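Local atomic coordinates of fimbrial subunit type 1 (Actinomyces oris, PDB entry 3UXF), a protein that is the major subunit of type 1 fimbriae, adhesive pili anchored to the peptidoglycan of the cell wall. Residues L252-T255 and T256-L260. Sequence-based numbering, arbitrary orientation.
Sequences LAET and TDYTL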
loop_
_atom_site.group_PDB
_atom_site.type_symbol
_atom_site.label_atom_id
_atom_site.label_comp_id
_atom_site.label_asym_id
_atom_site.label_seq_id
_atom_site.Cartn_x
_atom_site.Cartn_y
_atom_site.Cartn_z
ATOM N N LEU A 252 13.428 -10.112 12.295
ATOM C CA LEU A 252 13.821 -11.374 11.730
ATOM C C LEU A 252 15.223 -11.305 11.129
ATOM O O LEU A 252 15.759 -10.206 10.883
ATOM C CB LEU A 252 12.840 -11.761 10.631
ATOM C CG LEU A 252 11.385 -11.930 11.084
ATOM C CD1 LEU A 252 10.515 -12.540 9.949
ATOM C CD2 LEU A 252 11.273 -12.785 12.347
ATOM N N ALA A 253 15.820 -12.474 10.923
ATOM C CA ALA A 253 17.215 -12.554 10.493
ATOM C C ALA A 253 17.339 -13.024 9.066
ATOM O O ALA A 253 16.705 -14.007 8.665
ATOM C CB ALA A 253 17.991 -13.503 11.417
ATOM N N GLU A 254 18.180 -12.344 8.277
ATOM C CA GLU A 254 18.378 -12.817 6.915
ATOM C C GLU A 254 19.004 -14.217 6.961
ATOM O O GLU A 254 19.744 -14.534 7.911
ATOM C CB GLU A 254 19.237 -11.813 6.077
ATOM C CG GLU A 254 19.640 -12.375 4.680
ATOM C CD GLU A 254 19.539 -11.380 3.510
ATOM O OE1 GLU A 254 19.793 -10.158 3.727
ATOM O OE2 GLU A 254 19.212 -11.839 2.361
ATOM N N THR A 255 18.698 -15.021 5.947
ATOM C CA THR A 255 19.099 -16.426 5.823
ATOM C C THR A 255 18.313 -17.332 6.757
ATOM O O THR A 255 17.676 -18.300 6.317
ATOM C CB THR A 255 20.587 -16.620 6.046
ATOM O OG1 THR A 255 21.284 -15.686 5.233
ATOM C CG2 THR A 255 21.001 -18.052 5.662
ATOM N N THR A 256 18.341 -17.028 8.055
ATOM C CA THR A 256 17.561 -17.824 9.007
ATOM C C THR A 256 16.061 -17.744 8.734
ATOM O O THR A 256 15.382 -18.769 8.634
ATOM C CB THR A 256 17.839 -17.349 10.436
ATOM O OG1 THR A 256 19.248 -17.467 10.675
ATOM C CG2 THR A 256 17.046 -18.181 11.446
ATOM N N ASP A 257 15.533 -16.521 8.603
ATOM C CA ASP A 257 14.090 -16.325 8.554
ATOM C C ASP A 257 13.555 -15.915 7.178
ATOM O O ASP A 257 12.375 -16.120 6.866
ATOM C CB ASP A 257 13.689 -15.258 9.568
ATOM C CG ASP A 257 14.004 -15.681 10.996
ATOM O OD1 ASP A 257 13.684 -16.836 11.365
ATOM O OD2 ASP A 257 14.545 -14.864 11.761
ATOM N N TYR A 258 14.417 -15.279 6.398
ATOM C CA TYR A 258 13.988 -14.872 5.056
ATOM C C TYR A 258 15.186 -14.737 4.164
ATOM O O TYR A 258 16.327 -14.676 4.633
ATOM C CB TYR A 258 13.262 -13.510 5.097
ATOM C CG TYR A 258 14.142 -12.366 5.548
ATOM C CD1 TYR A 258 14.887 -11.633 4.633
ATOM C CD2 TYR A 258 14.254 -12.030 6.902
ATOM C CE1 TYR A 258 15.689 -10.577 5.039
ATOM C CE2 TYR A 258 15.053 -10.989 7.318
ATOM C CZ TYR A 258 15.785 -10.285 6.388
ATOM O OH TYR A 258 16.579 -9.254 6.824
ATOM N N THR A 259 14.965 -14.725 2.854
ATOM C CA THR A 259 16.032 -14.321 1.941
ATOM C C THR A 259 15.487 -13.256 0.979
ATOM O O THR A 259 14.298 -13.326 0.584
ATOM C CB THR A 259 16.649 -15.541 1.182
ATOM O OG1 THR A 259 15.968 -15.769 -0.042
ATOM C CG2 THR A 259 16.522 -16.815 1.964
ATOM N N LEU A 260 16.344 -12.288 0.630
ATOM C CA LEU A 260 16.010 -11.249 -0.342
ATOM C C LEU A 260 16.463 -11.745 -1.705
ATOM O O LEU A 260 17.625 -12.134 -1.856
ATOM C CB LEU A 260 16.732 -9.928 -0.055
ATOM C CG LEU A 260 16.623 -8.857 -1.160
ATOM C CD1 LEU A 260 15.210 -8.324 -1.407
ATOM C CD2 LEU A 260 17.526 -7.653 -0.821
HETATM O O HOH W 1 15.807 -8.075 9.197
HETATM O O HOH W 2 18.284 -8.078 5.328
HETATM O O HOH W 3 19.964 -12.470 -0.635
#
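Ala253 and Asp257 close an alpha-turn that carries the chain from strand 250-251 into strand 258-264. Asp257 N donates to Ala253 O at 2.8 Å. Ala253 N donates back to Asp257 OD2 at 2.8 Å, nearly straight and onto its anti lone pair. With CG beside its own backbone N (chi1 -63°), the aspartate turns back on the loop, leaving OD1 to a salt bridge with Lys282 of helix 277-288. Inside the turn, Thr255 centres a classic gamma-turn, its Thr256 N to Glu254 O bond weak at 2.9 Å. A short but bent bond, Thr255 N to Tyr258 O at 2.7 Å, accompanies the single Glu254-Tyr258 backbone bridge.

Glu254 CA sits over one face of the Tyr258 ring, offset toward its rim, 3.8 Å from the centroid, a CH-pi contact, while Leu252 CB meets Tyr258 CD2 at 4.0 Å. Val242, Ile273 and Leu275 continue this apolar packing.

The solvent side is looser. The exposed Glu254 reaches along the strand, where OE2 takes a weak bond from Leu260 N at 3.4 Å. One water joins Glu254 OE1 to Tyr258 OH, another OE2 to Leu260 O, and a third ties Tyr258 OH to Leu252 O. Backbone bonds and a buried carboxylate, probably kept ionised by Lys282, thus define the turn, with water-mediated links at its margin.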